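Local coordinates for uncharacterized conserved protein YiiM (Geobacillus stearothermophilus, PDB 5YHH) that probably takes part in resistance to hydroxylaminopurine and has a putative molybdenum cofactor-binding catalytic site, carrying a MOSC domain, at residues A[107-112]-A[149-154]; A[181-186]-A[191-196]. All blocks are in the same frame, centred on the assembly; numbering follows the deposited sequence.

Interaction 1: residues A[107-112]-A[149-154]; sequences DIYVAG and FYFRVL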
ATOM      1  N   ASP A 107       5.045  -2.816  10.941  1.00 31.74           N
ATOM      2  CA  ASP A 107       4.248  -1.963  11.826  1.00 31.52           C
ATOM      3  C   ASP A 107       2.873  -2.588  11.958  1.00 30.90           C
ATOM      4  O   ASP A 107       2.271  -3.005  10.963  1.00 30.10           O
ATOM      5  CB  ASP A 107       4.007  -0.560  11.252  1.00 30.22           C
ATOM      6  CG  ASP A 107       5.208   0.391  11.344  1.00 30.94           C
ATOM      7  OD1 ASP A 107       6.256   0.078  11.932  1.00 30.57           O
ATOM      8  OD2 ASP A 107       5.079   1.510  10.777  1.00 30.20           O
ATOM      9  N   ILE A 108       2.369  -2.623  13.188  1.00 31.80           N
ATOM     10  CA  ILE A 108       1.010  -3.049  13.466  1.00 30.93           C
ATOM     11  C   ILE A 108       0.177  -1.859  13.912  1.00 31.05           C
ATOM     12  O   ILE A 108       0.581  -1.099  14.828  1.00 31.88           O
ATOM     13  CB  ILE A 108       1.003  -4.167  14.538  1.00 32.53           C
ATOM     14  CG1 ILE A 108       1.834  -5.345  14.032  1.00 31.06           C
ATOM     15  CG2 ILE A 108      -0.433  -4.589  14.856  1.00 33.50           C
ATOM     16  CD1 ILE A 108       1.984  -6.544  15.014  1.00 31.32           C
ATOM     17  N   TYR A 109      -0.990  -1.699  13.291  1.00 29.79           N
ATOM     18  CA  TYR A 109      -1.897  -0.577  13.610  1.00 29.89           C
ATOM     19  C   TYR A 109      -3.262  -1.129  14.022  1.00 30.96           C
ATOM     20  O   TYR A 109      -3.715  -2.154  13.490  1.00 30.34           O
ATOM     21  CB  TYR A 109      -2.117   0.345  12.413  1.00 28.29           C
ATOM     22  CG  TYR A 109      -0.856   1.056  11.967  1.00 29.25           C
ATOM     23  CD1 TYR A 109       0.034   0.440  11.123  1.00 29.28           C
ATOM     24  CD2 TYR A 109      -0.564   2.356  12.410  1.00 30.15           C
ATOM     25  CE1 TYR A 109       1.200   1.097  10.693  1.00 30.06           C
ATOM     26  CE2 TYR A 109       0.611   3.012  12.016  1.00 30.22           C
ATOM     27  CZ  TYR A 109       1.494   2.365  11.158  1.00 31.47           C
ATOM     28  OH  TYR A 109       2.669   2.971  10.747  1.00 28.97           O
ATOM     29  N   VAL A 110      -3.902  -0.456  14.973  1.00 32.27           N
ATOM     30  CA  VAL A 110      -5.315  -0.695  15.246  1.00 33.76           C
ATOM     31  C   VAL A 110      -6.084   0.255  14.332  1.00 31.93           C
ATOM     32  O   VAL A 110      -5.752   1.438  14.218  1.00 31.75           O
ATOM     33  CB  VAL A 110      -5.709  -0.444  16.714  1.00 35.12           C
ATOM     34  CG1 VAL A 110      -7.217  -0.584  16.886  1.00 39.25           C
ATOM     35  CG2 VAL A 110      -5.058  -1.449  17.640  1.00 39.88           C
ATOM     36  N   ALA A 111      -7.100  -0.266  13.667  1.00 31.89           N
ATOM     37  CA  ALA A 111      -7.995   0.532  12.856  1.00 31.82           C
ATOM     38  C   ALA A 111      -9.397   0.069  13.113  1.00 32.85           C
ATOM     39  O   ALA A 111      -9.740  -1.053  12.763  1.00 32.85           O
ATOM     40  CB  ALA A 111      -7.654   0.358  11.361  1.00 31.28           C
ATOM     41  N   GLY A 112     -10.219   0.902  13.751  1.00 34.18           N
ATOM     42  CA  GLY A 112     -11.545   0.436  14.168  1.00 35.49           C
ATOM     43  C   GLY A 112     -11.404  -0.720  15.140  1.00 36.83           C
ATOM     44  O   GLY A 112     -10.584  -0.649  16.050  1.00 37.28           O
ATOM     45  N   PHE A 149       1.410   1.408   0.018  1.00 22.11           N
ATOM     46  CA  PHE A 149       1.854   0.140   0.636  1.00 23.27           C
ATOM     47  C   PHE A 149       0.633  -0.708   0.985  1.00 22.61           C
ATOM     48  O   PHE A 149      -0.511  -0.219   1.005  1.00 22.24           O
ATOM     49  CB  PHE A 149       2.719   0.387   1.892  1.00 24.75           C
ATOM     50  CG  PHE A 149       2.213   1.557   2.764  1.00 26.58           C
ATOM     51  CD1 PHE A 149       1.184   1.374   3.647  1.00 30.40           C
ATOM     52  CD2 PHE A 149       2.721   2.820   2.604  1.00 28.25           C
ATOM     53  CE1 PHE A 149       0.699   2.436   4.417  1.00 29.99           C
ATOM     54  CE2 PHE A 149       2.235   3.911   3.380  1.00 32.58           C
ATOM     55  CZ  PHE A 149       1.225   3.698   4.273  1.00 30.99           C
ATOM     56  N   TYR A 150       0.874  -1.978   1.271  1.00 22.61           N
ATOM     57  CA  TYR A 150      -0.206  -2.858   1.627  1.00 23.32           C
ATOM     58  C   TYR A 150      -0.128  -3.222   3.108  1.00 23.43           C
ATOM     59  O   TYR A 150       0.955  -3.248   3.689  1.00 22.71           O
ATOM     60  CB  TYR A 150      -0.083  -4.164   0.840  1.00 24.35           C
ATOM     61  CG  TYR A 150      -0.483  -4.094  -0.592  1.00 26.40           C
ATOM     62  CD1 TYR A 150       0.460  -3.832  -1.581  1.00 29.53           C
ATOM     63  CD2 TYR A 150      -1.787  -4.379  -0.978  1.00 29.95           C
ATOM     64  CE1 TYR A 150       0.108  -3.828  -2.917  1.00 32.52           C
ATOM     65  CE2 TYR A 150      -2.150  -4.379  -2.313  1.00 32.34           C
ATOM     66  CZ  TYR A 150      -1.211  -4.077  -3.260  1.00 32.62           C
ATOM     67  OH  TYR A 150      -1.573  -4.068  -4.556  1.00 34.48           O
ATOM     68  N   PHE A 151      -1.285  -3.604   3.641  1.00 23.17           N
ATOM     69  CA  PHE A 151      -1.408  -4.284   4.927  1.00 24.32           C
ATOM     70  C   PHE A 151      -1.998  -5.680   4.750  1.00 25.54           C
ATOM     71  O   PHE A 151      -2.875  -5.915   3.901  1.00 25.00           O
ATOM     72  CB  PHE A 151      -2.422  -3.566   5.830  1.00 23.53           C
ATOM     73  CG  PHE A 151      -2.090  -2.148   6.179  1.00 24.95           C
ATOM     74  CD1 PHE A 151      -1.292  -1.849   7.271  1.00 25.80           C
ATOM     75  CD2 PHE A 151      -2.665  -1.099   5.470  1.00 25.55           C
ATOM     76  CE1 PHE A 151      -1.034  -0.517   7.626  1.00 27.48           C
ATOM     77  CE2 PHE A 151      -2.420   0.219   5.819  1.00 28.59           C
ATOM     78  CZ  PHE A 151      -1.601   0.513   6.891  1.00 28.79           C
ATOM     79  N   ARG A 152      -1.556  -6.587   5.615  1.00 27.13           N
ATOM     80  CA  ARG A 152      -2.271  -7.830   5.901  1.00 28.14           C
ATOM     81  C   ARG A 152      -3.165  -7.588   7.122  1.00 28.70           C
ATOM     82  O   ARG A 152      -2.916  -6.679   7.934  1.00 27.50           O
ATOM     83  CB  ARG A 152      -1.282  -8.983   6.154  1.00 29.60           C
ATOM     84  CG  ARG A 152      -0.396  -8.835   7.404  1.00 31.08           C
ATOM     85  CD  ARG A 152       0.347 -10.161   7.710  1.00 32.33           C
ATOM     86  NE  ARG A 152       1.241 -10.513   6.598  1.00 33.84           N
ATOM     87  CZ  ARG A 152       2.457 -10.002   6.394  1.00 32.36           C
ATOM     88  NH1 ARG A 152       2.996  -9.158   7.258  1.00 33.96           N
ATOM     89  NH2 ARG A 152       3.158 -10.386   5.343  1.00 32.43           N
ATOM     90  N   VAL A 153      -4.212  -8.391   7.253  1.00 29.03           N
ATOM     91  CA  VAL A 153      -5.115  -8.266   8.372  1.00 30.01           C
ATOM     92  C   VAL A 153      -4.772  -9.330   9.407  1.00 31.82           C
ATOM     93  O   VAL A 153      -4.894 -10.538   9.126  1.00 31.78           O
ATOM     94  CB  VAL A 153      -6.558  -8.413   7.901  1.00 30.33           C
ATOM     95  CG1 VAL A 153      -7.499  -8.431   9.111  1.00 32.00           C
ATOM     96  CG2 VAL A 153      -6.877  -7.281   6.876  1.00 28.90           C
ATOM     97  N   LEU A 154      -4.328  -8.872  10.580  1.00 33.01           N
ATOM     98  CA  LEU A 154      -4.008  -9.751  11.713  1.00 35.34           C
ATOM     99  C   LEU A 154      -5.242 -10.157  12.482  1.00 36.88           C
ATOM    100  O   LEU A 154      -5.340 -11.301  12.959  1.00 36.80           O
ATOM    101  CB  LEU A 154      -3.010  -9.079  12.680  1.00 35.83           C
ATOM    102  CG  LEU A 154      -1.665  -8.674  12.052  1.00 35.10           C
ATOM    103  CD1 LEU A 154      -0.746  -8.019  13.103  1.00 35.08           C
ATOM    104  CD2 LEU A 154      -0.971  -9.858  11.348  1.00 34.70           C
TER

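Interaction 2: residues A[181-186]-A[191-196]; sequences NHIYYH and AAAMKQ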
ATOM      1  N   ASN A 181      11.602   0.451  -0.923  1.00 30.80           N
ATOM      2  CA  ASN A 181      11.477   0.790  -2.338  1.00 31.44           C
ATOM      3  C   ASN A 181      12.834   1.197  -2.921  1.00 34.94           C
ATOM      4  O   ASN A 181      13.165   0.879  -4.063  1.00 35.91           O
ATOM      5  CB  ASN A 181      10.509   1.964  -2.545  1.00 31.17           C
ATOM      6  CG  ASN A 181       9.059   1.529  -2.683  1.00 29.75           C
ATOM      7  OD1 ASN A 181       8.768   0.416  -3.101  1.00 31.76           O
ATOM      8  ND2 ASN A 181       8.157   2.432  -2.392  1.00 26.72           N
ATOM      9  N   HIS A 182      13.597   1.953  -2.139  1.00 36.44           N
ATOM     10  CA  HIS A 182      14.865   2.445  -2.605  1.00 40.03           C
ATOM     11  C   HIS A 182      15.823   1.288  -2.923  1.00 41.85           C
ATOM     12  O   HIS A 182      16.458   1.310  -3.975  1.00 44.89           O
ATOM     13  CB  HIS A 182      15.474   3.444  -1.622  1.00 41.43           C
ATOM     14  CG  HIS A 182      16.826   3.902  -2.035  1.00 46.38           C
ATOM     15  ND1 HIS A 182      17.010   4.876  -2.988  1.00 50.25           N
ATOM     16  CD2 HIS A 182      18.060   3.468  -1.685  1.00 50.17           C
ATOM     17  CE1 HIS A 182      18.307   5.051  -3.183  1.00 55.75           C
ATOM     18  NE2 HIS A 182      18.964   4.206  -2.403  1.00 55.22           N
ATOM     19  N   ILE A 183      15.912   0.296  -2.030  1.00 41.10           N
ATOM     20  CA  ILE A 183      16.742  -0.903  -2.244  1.00 43.10           C
ATOM     21  C   ILE A 183      16.276  -1.680  -3.470  1.00 43.63           C
ATOM     22  O   ILE A 183      17.065  -2.059  -4.309  1.00 46.38           O
ATOM     23  CB  ILE A 183      16.715  -1.877  -1.021  1.00 42.10           C
ATOM     24  CG1 ILE A 183      17.205  -1.186   0.260  1.00 41.23           C
ATOM     25  CG2 ILE A 183      17.589  -3.125  -1.283  1.00 43.93           C
ATOM     26  CD1 ILE A 183      18.592  -0.609   0.154  1.00 47.24           C
ATOM     27  N   TYR A 184      14.972  -1.884  -3.554  1.00 41.96           N
ATOM     28  CA  TYR A 184      14.333  -2.667  -4.610  1.00 43.22           C
ATOM     29  C   TYR A 184      14.505  -2.038  -6.008  1.00 46.10           C
ATOM     30  O   TYR A 184      14.781  -2.737  -6.977  1.00 48.18           O
ATOM     31  CB  TYR A 184      12.839  -2.816  -4.257  1.00 40.25           C
ATOM     32  CG  TYR A 184      12.023  -3.701  -5.175  1.00 43.16           C
ATOM     33  CD1 TYR A 184      11.780  -5.026  -4.842  1.00 46.09           C
ATOM     34  CD2 TYR A 184      11.485  -3.211  -6.369  1.00 46.85           C
ATOM     35  CE1 TYR A 184      11.023  -5.853  -5.666  1.00 48.58           C
ATOM     36  CE2 TYR A 184      10.742  -4.040  -7.220  1.00 49.66           C
ATOM     37  CZ  TYR A 184      10.510  -5.355  -6.845  1.00 50.89           C
ATOM     38  OH  TYR A 184       9.775  -6.187  -7.644  1.00 53.40           O
ATOM     39  N   TYR A 185      14.322  -0.729  -6.108  1.00 46.42           N
ATOM     40  CA  TYR A 185      14.414  -0.052  -7.404  1.00 50.06           C
ATOM     41  C   TYR A 185      15.812   0.457  -7.760  1.00 55.00           C
ATOM     42  O   TYR A 185      16.137   0.593  -8.954  1.00 58.56           O
ATOM     43  CB  TYR A 185      13.393   1.086  -7.484  1.00 48.51           C
ATOM     44  CG  TYR A 185      11.976   0.574  -7.538  1.00 46.16           C
ATOM     45  CD1 TYR A 185      11.498  -0.076  -8.663  1.00 48.63           C
ATOM     46  CD2 TYR A 185      11.130   0.718  -6.463  1.00 44.94           C
ATOM     47  CE1 TYR A 185      10.211  -0.556  -8.713  1.00 48.82           C
ATOM     48  CE2 TYR A 185       9.855   0.239  -6.500  1.00 43.68           C
ATOM     49  CZ  TYR A 185       9.392  -0.395  -7.621  1.00 47.04           C
ATOM     50  OH  TYR A 185       8.111  -0.898  -7.637  1.00 48.60           O
ATOM     51  N   HIS A 186      16.660   0.728  -6.769  1.00 56.58           N
ATOM     52  CA  HIS A 186      17.956   1.379  -7.074  1.00 61.67           C
ATOM     53  C   HIS A 186      19.208   0.611  -6.643  1.00 65.20           C
ATOM     54  O   HIS A 186      20.210   0.642  -7.352  1.00 70.36           O
ATOM     55  CB  HIS A 186      17.928   2.818  -6.560  1.00 61.50           C
ATOM     56  CG  HIS A 186      16.731   3.583  -7.042  1.00 59.95           C
ATOM     57  ND1 HIS A 186      16.511   3.859  -8.378  1.00 63.47           N
ATOM     58  CD2 HIS A 186      15.674   4.102  -6.377  1.00 58.60           C
ATOM     59  CE1 HIS A 186      15.378   4.524  -8.511  1.00 61.03           C
ATOM     60  NE2 HIS A 186      14.848   4.682  -7.312  1.00 59.09           N
ATOM     61  N   ALA A 191      23.797  -6.485  -1.324  1.00 79.13           N
ATOM     62  CA  ALA A 191      23.577  -7.798  -0.716  1.00 78.81           C
ATOM     63  C   ALA A 191      23.090  -7.710   0.728  1.00 75.60           C
ATOM     64  O   ALA A 191      22.069  -8.312   1.082  1.00 71.89           O
ATOM     65  CB  ALA A 191      24.876  -8.624  -0.781  1.00 85.99           C
ATOM     66  N   ALA A 192      23.834  -6.973   1.554  1.00 77.43           N
ATOM     67  CA  ALA A 192      23.518  -6.818   2.978  1.00 75.53           C
ATOM     68  C   ALA A 192      22.125  -6.219   3.179  1.00 68.86           C
ATOM     69  O   ALA A 192      21.383  -6.641   4.071  1.00 66.11           O
ATOM     70  CB  ALA A 192      24.570  -5.959   3.668  1.00 79.53           C
ATOM     71  N   ALA A 193      21.778  -5.237   2.345  1.00 66.43           N
ATOM     72  CA  ALA A 193      20.471  -4.594   2.414  1.00 60.88           C
ATOM     73  C   ALA A 193      19.339  -5.577   2.082  1.00 57.24           C
ATOM     74  O   ALA A 193      18.353  -5.660   2.806  1.00 54.02           O
ATOM     75  CB  ALA A 193      20.423  -3.403   1.481  1.00 60.15           C
ATOM     76  N   MET A 194      19.494  -6.318   0.991  1.00 58.42           N
ATOM     77  CA  MET A 194      18.473  -7.264   0.547  1.00 56.27           C
ATOM     78  C   MET A 194      18.289  -8.428   1.527  1.00 56.56           C
ATOM     79  O   MET A 194      17.149  -8.747   1.889  1.00 53.60           O
ATOM     80  CB  MET A 194      18.761  -7.768  -0.874  1.00 58.41           C
ATOM     81  CG  MET A 194      18.575  -6.687  -1.957  1.00 58.46           C
ATOM     82  SD  MET A 194      18.736  -7.333  -3.644  1.00 62.77           S
ATOM     83  CE  MET A 194      20.454  -7.845  -3.651  1.00 69.08           C
ATOM     84  N   LYS A 195      19.387  -9.041   1.974  1.00 60.57           N
ATOM     85  CA  LYS A 195      19.308 -10.146   2.937  1.00 61.86           C
ATOM     86  C   LYS A 195      18.524  -9.710   4.179  1.00 58.76           C
ATOM     87  O   LYS A 195      17.664 -10.439   4.669  1.00 57.57           O
ATOM     88  CB  LYS A 195      20.701 -10.661   3.342  1.00 67.63           C
ATOM     89  CG  LYS A 195      20.672 -12.040   4.034  1.00 70.63           C
ATOM     90  CD  LYS A 195      22.079 -12.631   4.248  1.00 77.03           C
ATOM     91  CE  LYS A 195      22.114 -14.133   3.933  1.00 80.45           C
ATOM     92  NZ  LYS A 195      23.348 -14.848   4.402  1.00 86.67           N
ATOM     93  N   GLN A 196      18.812  -8.509   4.668  1.00 58.04           N
ATOM     94  CA  GLN A 196      18.146  -7.972   5.855  1.00 55.87           C
ATOM     95  C   GLN A 196      16.628  -7.799   5.675  1.00 50.28           C
ATOM     96  O   GLN A 196      15.837  -8.188   6.538  1.00 49.69           O
ATOM     97  CB  GLN A 196      18.765  -6.629   6.206  1.00 57.20           C
ATOM     98  CG  GLN A 196      18.001  -5.865   7.262  1.00 56.69           C
ATOM     99  CD  GLN A 196      18.459  -4.435   7.360  1.00 59.03           C
ATOM    100  OE1 GLN A 196      18.913  -4.008   8.416  1.00 62.58           O
ATOM    101  NE2 GLN A 196      18.345  -3.682   6.253  1.00 57.31           N
TER

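Interaction 1: residues A[107-112]-A[149-154]
Two strands of the mixed MOSC sheet that are not hydrogen-bonded to each other meet here through side chains alone: 108-111 and 149-153 both flank strand 114-121. The nearest CA atoms, those of Ile108 and Leu154, are still 8.6 Å apart, and no hydrogen bond joins the two segments. One touch is aromatic. Tyr109 CD1 lies 3.8 Å from Phe151 CE1, close to the plane of the Phe151 ring and at its edge, with Tyr109 CE1 slightly farther from the same carbon. The two side chains cross at about a right angle. With CG anti to the carbonyl carbon (chi1 -64°), the phenol of Tyr109 is set so that its CD1-CE1 side meets Phe151 CE1. The second touch is aliphatic, where the chain turns a corner at Leu154. Ile108 CD1, carried outward by an extended chi2 of 178°, reaches Leu154 CD1 at 3.6 Å, and Ile108 CG1 and CG2 follow at 3.8 and 3.9 Å. One methyl of Leu154 thus lies against three carbons of the isoleucine. Val116 and Val118 of the intervening strand pack on Phe151, and Trp93 meets its ring at about 45°. While Ile108 and Leu154 meet at the corner, the aromatic contact across the middle strand is consistent with the curved, barrel-like sheet of the MOSC fold.

Interaction 2: residues A[181-186]-A[191-196]
This is apolar helix-to-helix packing between two consecutive helices, 177-185 and 191-199, in the C-terminal three-helix region of YiiM. The geometric evidence centres on one isoleucine. Ile183 projects toward the second helix, and its CA lies 7.0 Å from that of Ala193, the shortest such separation between the segments. So small a gap suits the single methyl on the far side: Ala193 CB is 3.6 Å from Ile183 CD1, 4.0 Å from Ile183 CG2 and 4.1 Å from Ile183 CG1. Three carbons of Ile183 therefore lie against the one methyl of Ala193. The terminal methyl gets there because the chain bends at chi2 (-57°) instead of running straight out. Meanwhile CG2, anti to the backbone N, serves the next residue as well, approaching Met194 CG at 3.8 Å. Contact with the methionine is thus made partway along its chain, where the two side chains run obliquely to one another; beyond that point Met194 turns at chi3 (-65°). All three touching residues are buried, and no hydrogen bond or charge pair spans the segments, so van der Waals packing accounts for the direct contact. The start of the second helix is tied locally by a hydrogen bond from Ala193 N to Asn190 OD1. Around this pair, Met194 also touches Phe211 of helix 205-213, Tyr184 of the first helix stacks on Trp207 of that same third helix, and Ala193 rests against Tyr179, which lies one turn before Ile183 in helix 177-185.

Both segments of interaction 1 precede those of interaction 2 in the sequence. Their centres are 23 Å apart and their nearest atoms about 7 Å, without touching, and they share no helix or strand. Interaction 1 lies in the MOSC domain, on the mixed sheet and about 10 Å from the centre of the chain; interaction 2 lies about 18 Å from it, in the three-helix region. Strand 165-169, which pairs with 108-111, comes shortly before helix 177-185, so the chain passes from the sheet into the helices. The contacts are separate, but Arg152 reaches the Ala202 carbonyl and Asn181 bonds Ser147, so the helical region is tied to the MOSC domain within one chain.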